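Local coordinates for protein UDP-glucose 6-dehydrogenase (Pyrobaculum islandicum, PDB 3VTF) that binds UDP-glucose and probably oxidises it to UDP-glucuronate, reducing two molecules of NAD(+) to NADH, at residues G135-V140 and A202-D207; E325-G330 and I437-A442. All blocks are in the same frame, centred on the assembly; numbering follows the deposited sequence.

Interaction 1: residues G135-V140 and A202-D207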
ATOM      1  N   GLY A 135      -1.208  35.195 -31.042  1.00 31.96           N
ATOM      2  CA  GLY A 135      -0.310  36.305 -30.754  1.00 26.97           C
ATOM      3  C   GLY A 135      -0.177  36.749 -29.324  1.00 34.77           C
ATOM      4  O   GLY A 135       0.451  37.792 -29.069  1.00 28.75           O
ATOM      5  N   ARG A 136      -0.726  36.015 -28.335  1.00 25.95           N
ATOM      6  CA  ARG A 136      -0.433  36.450 -26.949  1.00 28.93           C
ATOM      7  C   ARG A 136      -0.331  35.259 -26.002  1.00 25.86           C
ATOM      8  O   ARG A 136      -0.564  34.166 -26.419  1.00 25.09           O
ATOM      9  CB  ARG A 136      -1.369  37.558 -26.433  1.00 34.57           C
ATOM     10  CG  ARG A 136      -2.817  37.188 -26.414  1.00 35.88           C
ATOM     11  CD  ARG A 136      -3.790  38.379 -26.610  1.00 43.11           C
ATOM     12  NE  ARG A 136      -5.142  37.800 -26.414  1.00 45.24           N
ATOM     13  CZ  ARG A 136      -5.954  37.389 -27.388  1.00 46.01           C
ATOM     14  NH1 ARG A 136      -5.680  37.580 -28.678  1.00 55.48           N
ATOM     15  NH2 ARG A 136      -7.086  36.841 -27.074  1.00 48.81           N
ATOM     16  N   TRP A 137       0.040  35.517 -24.773  1.00 26.30           N
ATOM     17  CA  TRP A 137       0.376  34.460 -23.819  1.00 29.35           C
ATOM     18  C   TRP A 137      -0.759  33.471 -23.731  1.00 30.38           C
ATOM     19  O   TRP A 137      -1.963  33.842 -23.873  1.00 26.02           O
ATOM     20  CB  TRP A 137       0.553  35.090 -22.479  1.00 29.65           C
ATOM     21  CG  TRP A 137       0.814  34.089 -21.368  1.00 27.38           C
ATOM     22  CD1 TRP A 137       2.059  33.614 -20.956  1.00 28.34           C
ATOM     23  CD2 TRP A 137      -0.164  33.480 -20.439  1.00 25.47           C
ATOM     24  NE1 TRP A 137       1.927  32.764 -19.911  1.00 25.12           N
ATOM     25  CE2 TRP A 137       0.620  32.627 -19.542  1.00 25.42           C
ATOM     26  CE3 TRP A 137      -1.573  33.489 -20.318  1.00 28.77           C
ATOM     27  CZ2 TRP A 137       0.031  31.880 -18.529  1.00 25.92           C
ATOM     28  CZ3 TRP A 137      -2.169  32.735 -19.269  1.00 30.47           C
ATOM     29  CH2 TRP A 137      -1.374  31.954 -18.382  1.00 25.41           C
ATOM     30  N   HIS A 138      -0.378  32.219 -23.526  1.00 24.79           N
ATOM     31  CA  HIS A 138      -1.310  31.094 -23.395  1.00 24.07           C
ATOM     32  C   HIS A 138      -0.723  30.113 -22.381  1.00 24.86           C
ATOM     33  O   HIS A 138       0.494  30.051 -22.205  1.00 22.82           O
ATOM     34  CB  HIS A 138      -1.318  30.321 -24.700  1.00 20.50           C
ATOM     35  CG  HIS A 138      -2.620  29.541 -24.948  1.00 22.89           C
ATOM     36  ND1 HIS A 138      -2.691  28.190 -24.781  1.00 22.58           N
ATOM     37  CD2 HIS A 138      -3.890  29.954 -25.355  1.00 18.49           C
ATOM     38  CE1 HIS A 138      -3.940  27.761 -25.050  1.00 19.81           C
ATOM     39  NE2 HIS A 138      -4.669  28.835 -25.404  1.00 24.87           N
ATOM     40  N   LEU A 139      -1.594  29.309 -21.731  1.00 22.62           N
ATOM     41  CA  LEU A 139      -1.121  28.254 -20.846  1.00 21.47           C
ATOM     42  C   LEU A 139      -1.330  26.882 -21.442  1.00 21.24           C
ATOM     43  O   LEU A 139      -2.429  26.531 -21.859  1.00 19.63           O
ATOM     44  CB  LEU A 139      -1.842  28.363 -19.478  1.00 20.60           C
ATOM     45  CG  LEU A 139      -1.580  27.249 -18.436  1.00 20.29           C
ATOM     46  CD1 LEU A 139      -0.113  27.203 -17.982  1.00 20.20           C
ATOM     47  CD2 LEU A 139      -2.469  27.504 -17.225  1.00 18.20           C
ATOM     48  N   VAL A 140      -0.293  26.061 -21.454  1.00 18.51           N
ATOM     49  CA  VAL A 140      -0.440  24.710 -22.004  1.00 18.81           C
ATOM     50  C   VAL A 140      -0.488  23.740 -20.786  1.00 17.24           C
ATOM     51  O   VAL A 140       0.466  23.694 -19.963  1.00 16.59           O
ATOM     52  CB  VAL A 140       0.834  24.365 -22.797  1.00 21.23           C
ATOM     53  CG1 VAL A 140       0.686  22.982 -23.420  1.00 21.09           C
ATOM     54  CG2 VAL A 140       1.018  25.452 -23.896  1.00 23.89           C
ATOM     55  N   ALA A 202       0.494  28.733 -12.122  1.00 22.25           N
ATOM     56  CA  ALA A 202      -0.110  28.358 -10.847  1.00 23.39           C
ATOM     57  C   ALA A 202      -1.302  29.215 -10.487  1.00 23.31           C
ATOM     58  O   ALA A 202      -2.408  28.717 -10.182  1.00 23.44           O
ATOM     59  CB  ALA A 202       0.961  28.394  -9.729  1.00 23.78           C
ATOM     60  N   SER A 203      -1.134  30.524 -10.613  1.00 23.25           N
ATOM     61  CA  SER A 203      -2.280  31.389 -10.290  1.00 24.35           C
ATOM     62  C   SER A 203      -3.463  31.182 -11.281  1.00 23.96           C
ATOM     63  O   SER A 203      -4.666  31.200 -10.905  1.00 26.26           O
ATOM     64  CB  SER A 203      -1.729  32.855 -10.302  1.00 30.21           C
ATOM     65  OG  SER A 203      -2.862  33.641 -10.257  1.00 37.34           O
ATOM     66  N   PHE A 204      -3.163  30.960 -12.568  1.00 23.71           N
ATOM     67  CA  PHE A 204      -4.246  30.741 -13.543  1.00 23.10           C
ATOM     68  C   PHE A 204      -5.054  29.467 -13.200  1.00 19.80           C
ATOM     69  O   PHE A 204      -6.273  29.474 -13.152  1.00 22.25           O
ATOM     70  CB  PHE A 204      -3.650  30.586 -14.925  1.00 21.96           C
ATOM     71  CG  PHE A 204      -4.671  30.585 -16.021  1.00 22.39           C
ATOM     72  CD1 PHE A 204      -4.899  31.744 -16.783  1.00 25.01           C
ATOM     73  CD2 PHE A 204      -5.416  29.411 -16.326  1.00 24.47           C
ATOM     74  CE1 PHE A 204      -5.872  31.732 -17.808  1.00 30.22           C
ATOM     75  CE2 PHE A 204      -6.366  29.397 -17.396  1.00 25.72           C
ATOM     76  CZ  PHE A 204      -6.590  30.550 -18.119  1.00 26.14           C
ATOM     77  N   LEU A 205      -4.357  28.374 -12.893  1.00 20.75           N
ATOM     78  CA  LEU A 205      -5.098  27.098 -12.587  1.00 21.35           C
ATOM     79  C   LEU A 205      -5.799  27.178 -11.236  1.00 20.23           C
ATOM     80  O   LEU A 205      -6.864  26.604 -11.047  1.00 22.99           O
ATOM     81  CB  LEU A 205      -4.097  25.893 -12.626  1.00 20.35           C
ATOM     82  CG  LEU A 205      -3.626  25.628 -14.066  1.00 17.37           C
ATOM     83  CD1 LEU A 205      -2.490  24.609 -14.127  1.00 19.27           C
ATOM     84  CD2 LEU A 205      -4.813  25.063 -14.798  1.00 20.36           C
ATOM     85  N   LEU A 206      -5.213  27.882 -10.268  1.00 23.05           N
ATOM     86  CA  LEU A 206      -5.916  28.023  -8.972  1.00 23.69           C
ATOM     87  C   LEU A 206      -7.207  28.807  -9.163  1.00 26.04           C
ATOM     88  O   LEU A 206      -8.224  28.506  -8.565  1.00 25.70           O
ATOM     89  CB  LEU A 206      -5.062  28.686  -7.925  1.00 22.65           C
ATOM     90  CG  LEU A 206      -3.834  27.950  -7.451  1.00 24.25           C
ATOM     91  CD1 LEU A 206      -2.858  28.811  -6.592  1.00 27.19           C
ATOM     92  CD2 LEU A 206      -4.323  26.719  -6.717  1.00 26.33           C
ATOM     93  N   ASP A 207      -7.169  29.778 -10.062  1.00 28.23           N
ATOM     94  CA  ASP A 207      -8.416  30.447 -10.492  1.00 28.87           C
ATOM     95  C   ASP A 207      -9.419  29.501 -11.173  1.00 28.05           C
ATOM     96  O   ASP A 207     -10.628  29.482 -10.871  1.00 26.12           O
ATOM     97  CB  ASP A 207      -8.065  31.614 -11.437  1.00 32.02           C
ATOM     98  CG  ASP A 207      -9.290  32.414 -11.822  1.00 45.26           C
ATOM     99  OD1 ASP A 207      -9.838  32.219 -12.947  1.00 61.67           O
ATOM    100  OD2 ASP A 207      -9.745  33.162 -10.940  1.00 44.94           O
TER
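F204 of helix 199-208 lies against W137 and L139, on the segment that leads into and along strand 139-142. Both segments belong to the Rossmann-type NAD-binding domain, where this strand runs between strands 100-103 and 169-172 and the helix packs over the sheet.

The aromatic part of the contact is the pair W137 and F204. CD1 of F204 approaches the edge of the indole close to its plane, 3.8 Å from W137 CZ3. The centroids of the phenyl ring and the six-membered indole ring are 5.8 Å apart and their planes meet at 56°, an oblique pairing. With CG anti to its backbone N (chi1 -170°), F204 extends from the helix toward the strand, and the indole and phenyl side chains run alongside one another, pointing in opposite senses.

The aliphatic part depends on one methyl of L139. Its CD2 lies 3.6 Å from F204 CD2, the ortho carbon across the ring from CD1, which meets W137. The same methyl reaches L205 CG at 3.9 Å, and L205 itself continues onto I194 of strand 192-196. The alternation along the strand shows in the neighbours: L139 faces helix 199-208, whereas H138 and V140 touch helix 118-134.

The polar end of W137 is held by other residues. Its NE1 is hydrogen-bonded to S169 OG, which satisfies the indole N-H and is likely to limit the ring's rotation, and R200 makes a cation-pi contact with the indole.

Across the segments themselves every contact is between carbons, burying 174 Å², both sides summed. The cohesion between strand and helix here therefore rests on dispersion and on the exclusion of water, with shape rather than bond direction setting the fit.

Interaction 2: residues E325-G330 and I437-A442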
ATOM      1  N   GLU A 325      -9.068 -26.016 -15.773  1.00 30.48           N
ATOM      2  CA  GLU A 325      -8.468 -27.141 -16.473  1.00 34.58           C
ATOM      3  C   GLU A 325      -8.196 -28.349 -15.555  1.00 38.02           C
ATOM      4  O   GLU A 325      -8.572 -29.477 -15.868  1.00 37.14           O
ATOM      5  CB  GLU A 325      -7.164 -26.681 -17.104  1.00 40.08           C
ATOM      6  CG  GLU A 325      -6.402 -27.738 -17.886  1.00 43.87           C
ATOM      7  CD  GLU A 325      -5.172 -27.106 -18.510  1.00 47.30           C
ATOM      8  OE1 GLU A 325      -5.162 -26.779 -19.714  1.00 49.36           O
ATOM      9  OE2 GLU A 325      -4.237 -26.826 -17.744  1.00 52.81           O
ATOM     10  N   GLU A 326      -7.641 -28.109 -14.390  1.00 33.24           N
ATOM     11  CA  GLU A 326      -7.472 -29.141 -13.371  1.00 38.02           C
ATOM     12  C   GLU A 326      -8.804 -29.728 -12.863  1.00 43.19           C
ATOM     13  O   GLU A 326      -8.926 -30.960 -12.649  1.00 37.69           O
ATOM     14  CB  GLU A 326      -6.725 -28.583 -12.164  1.00 40.94           C
ATOM     15  CG  GLU A 326      -6.569 -29.590 -11.034  1.00 51.29           C
ATOM     16  CD  GLU A 326      -5.259 -29.382 -10.302  1.00 66.51           C
ATOM     17  OE1 GLU A 326      -4.373 -28.681 -10.859  1.00 81.02           O
ATOM     18  OE2 GLU A 326      -5.100 -29.892  -9.169  1.00 67.97           O
ATOM     19  N   ARG A 327      -9.781 -28.858 -12.587  1.00 31.53           N
ATOM     20  CA  ARG A 327     -11.044 -29.362 -12.119  1.00 35.15           C
ATOM     21  C   ARG A 327     -11.835 -30.121 -13.199  1.00 36.60           C
ATOM     22  O   ARG A 327     -12.585 -31.042 -12.885  1.00 34.23           O
ATOM     23  CB  ARG A 327     -11.912 -28.315 -11.378  1.00 35.42           C
ATOM     24  CG  ARG A 327     -11.208 -27.585 -10.257  1.00 37.29           C
ATOM     25  CD  ARG A 327     -10.457 -28.527  -9.311  1.00 46.64           C
ATOM     26  NE  ARG A 327     -11.383 -29.306  -8.540  1.00 51.64           N
ATOM     27  CZ  ARG A 327     -11.444 -29.334  -7.212  1.00 58.13           C
ATOM     28  NH1 ARG A 327     -10.573 -28.657  -6.461  1.00 64.18           N
ATOM     29  NH2 ARG A 327     -12.358 -30.101  -6.645  1.00 48.56           N
ATOM     30  N   LEU A 328     -11.689 -29.744 -14.443  1.00 32.49           N
ATOM     31  CA  LEU A 328     -12.490 -30.425 -15.475  1.00 36.22           C
ATOM     32  C   LEU A 328     -11.731 -31.591 -16.092  1.00 37.84           C
ATOM     33  O   LEU A 328     -12.299 -32.332 -16.844  1.00 37.34           O
ATOM     34  CB  LEU A 328     -12.921 -29.465 -16.568  1.00 35.64           C
ATOM     35  CG  LEU A 328     -13.899 -28.399 -16.122  1.00 34.33           C
ATOM     36  CD1 LEU A 328     -14.193 -27.532 -17.333  1.00 34.19           C
ATOM     37  CD2 LEU A 328     -15.129 -29.084 -15.531  1.00 34.02           C
ATOM     38  N   GLY A 329     -10.454 -31.742 -15.756  1.00 37.65           N
ATOM     39  CA  GLY A 329      -9.538 -32.727 -16.349  1.00 40.21           C
ATOM     40  C   GLY A 329      -9.177 -32.441 -17.787  1.00 46.26           C
ATOM     41  O   GLY A 329      -9.216 -33.358 -18.614  1.00 41.62           O
ATOM     42  N   GLY A 330      -8.829 -31.191 -18.115  1.00 41.58           N
ATOM     43  CA  GLY A 330      -8.469 -30.812 -19.492  1.00 38.28           C
ATOM     44  C   GLY A 330      -9.629 -30.066 -20.109  1.00 37.70           C
ATOM     45  O   GLY A 330     -10.809 -30.309 -19.733  1.00 41.56           O
ATOM     46  N   ILE A 437     -18.373 -27.273  -7.625  1.00 29.28           N
ATOM     47  CA  ILE A 437     -16.935 -27.048  -7.288  1.00 26.95           C
ATOM     48  C   ILE A 437     -16.736 -25.477  -7.326  1.00 26.68           C
ATOM     49  O   ILE A 437     -17.098 -24.851  -8.306  1.00 27.54           O
ATOM     50  CB  ILE A 437     -16.032 -27.805  -8.255  1.00 29.47           C
ATOM     51  CG1 ILE A 437     -16.120 -29.359  -8.030  1.00 36.12           C
ATOM     52  CG2 ILE A 437     -14.578 -27.416  -8.035  1.00 36.21           C
ATOM     53  CD1 ILE A 437     -15.498 -30.186  -9.177  1.00 32.40           C
ATOM     54  N   TYR A 438     -16.303 -24.881  -6.214  1.00 23.22           N
ATOM     55  CA  TYR A 438     -16.016 -23.471  -6.143  1.00 25.14           C
ATOM     56  C   TYR A 438     -14.486 -23.332  -5.980  1.00 28.16           C
ATOM     57  O   TYR A 438     -13.938 -23.790  -4.952  1.00 24.65           O
ATOM     58  CB  TYR A 438     -16.750 -22.882  -4.958  1.00 25.10           C
ATOM     59  CG  TYR A 438     -16.466 -21.391  -4.802  1.00 25.48           C
ATOM     60  CD1 TYR A 438     -17.083 -20.442  -5.648  1.00 23.31           C
ATOM     61  CD2 TYR A 438     -15.525 -20.956  -3.857  1.00 22.47           C
ATOM     62  CE1 TYR A 438     -16.797 -19.094  -5.526  1.00 22.69           C
ATOM     63  CE2 TYR A 438     -15.194 -19.596  -3.766  1.00 23.14           C
ATOM     64  CZ  TYR A 438     -15.901 -18.676  -4.586  1.00 22.51           C
ATOM     65  OH  TYR A 438     -15.574 -17.324  -4.473  1.00 21.77           O
ATOM     66  N   GLU A 439     -13.806 -22.701  -6.956  1.00 23.48           N
ATOM     67  CA  GLU A 439     -12.414 -22.366  -6.770  1.00 26.01           C
ATOM     68  C   GLU A 439     -12.262 -20.814  -6.782  1.00 24.62           C
ATOM     69  O   GLU A 439     -12.398 -20.233  -7.803  1.00 23.51           O
ATOM     70  CB  GLU A 439     -11.646 -22.932  -7.922  1.00 23.13           C
ATOM     71  CG  GLU A 439     -11.481 -24.442  -7.912  1.00 28.16           C
ATOM     72  CD  GLU A 439     -10.450 -24.934  -6.920  1.00 32.81           C
ATOM     73  OE1 GLU A 439      -9.762 -24.099  -6.250  1.00 30.04           O
ATOM     74  OE2 GLU A 439     -10.372 -26.181  -6.760  1.00 33.44           O
ATOM     75  N   GLY A 440     -11.897 -20.209  -5.674  1.00 23.46           N
ATOM     76  CA  GLY A 440     -11.516 -18.778  -5.688  1.00 22.90           C
ATOM     77  C   GLY A 440     -10.159 -18.639  -6.377  1.00 25.04           C
ATOM     78  O   GLY A 440      -9.252 -19.478  -6.207  1.00 22.68           O
ATOM     79  N   VAL A 441     -10.003 -17.599  -7.174  1.00 22.99           N
ATOM     80  CA  VAL A 441      -8.747 -17.450  -7.917  1.00 22.62           C
ATOM     81  C   VAL A 441      -7.623 -17.112  -6.921  1.00 21.49           C
ATOM     82  O   VAL A 441      -6.478 -17.476  -7.175  1.00 22.13           O
ATOM     83  CB  VAL A 441      -8.814 -16.348  -9.022  1.00 25.85           C
ATOM     84  CG1 VAL A 441      -7.492 -16.272  -9.750  1.00 34.31           C
ATOM     85  CG2 VAL A 441      -9.810 -16.810 -10.087  1.00 33.79           C
ATOM     86  N   ALA A 442      -7.961 -16.436  -5.804  1.00 19.86           N
ATOM     87  CA  ALA A 442      -6.952 -15.988  -4.847  1.00 18.36           C
ATOM     88  C   ALA A 442      -7.498 -16.036  -3.452  1.00 17.37           C
ATOM     89  O   ALA A 442      -7.223 -15.175  -2.548  1.00 17.26           O
ATOM     90  CB  ALA A 442      -6.561 -14.544  -5.256  1.00 20.04           C
TER
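R327, in the last turn of helix 304-328, reaches I437 and E439 on strand 437-440, an outermost strand of the parallel, Rossmann-like sheet in the UDP-binding half of the chain. The two strand residues are alternate ones, so both point toward the helix from the same face of the strand.

The ionic part is a salt bridge from R327 NH1 to E439 OE2. At 2.5 Å it is unusually short, and its exact length is best read with caution. The guanidinium and carboxylate planes are 62° apart, so the ion pair is not a flat two-bond one. The second carboxylate oxygen, OE1, is in a salt bridge with K250, and two positive charges thus probably stabilise the ionised glutamate.

The apolar part falls to I437. The arginine chain bends at chi2 (-48°) and chi3 (-70°), which folds the guanidinium over the isoleucine. An alanine here removes the methyl over one face of the guanidinium, which would probably be freer to turn away from E439. That methyl, I437 CG2, stands 3.5 Å above the guanidinium plane, offset toward the rim, and is 3.7 Å from R327 NE.

How the interactions relate
The two contacts belong to the two alpha/beta domains and lie on opposite sides of the centre of the chain. Their centres are 57 Å apart and their nearest atoms about 40 Å apart, so they do not touch; both segments of interaction 1 precede those of interaction 2 in the sequence. Each joins a helix to a strand of its own sheet, but by different means: interaction 1 is buried and apolar, interaction 2 is at the surface and partly ionic. None of the touching residues is among the named UDP-glucose-binding residues. The L205 side chain is about 12 Å from that of F176, which binds UDP-glucose, and the E439 side chain is about 11 Å from G277, a predicted substrate-binding residue.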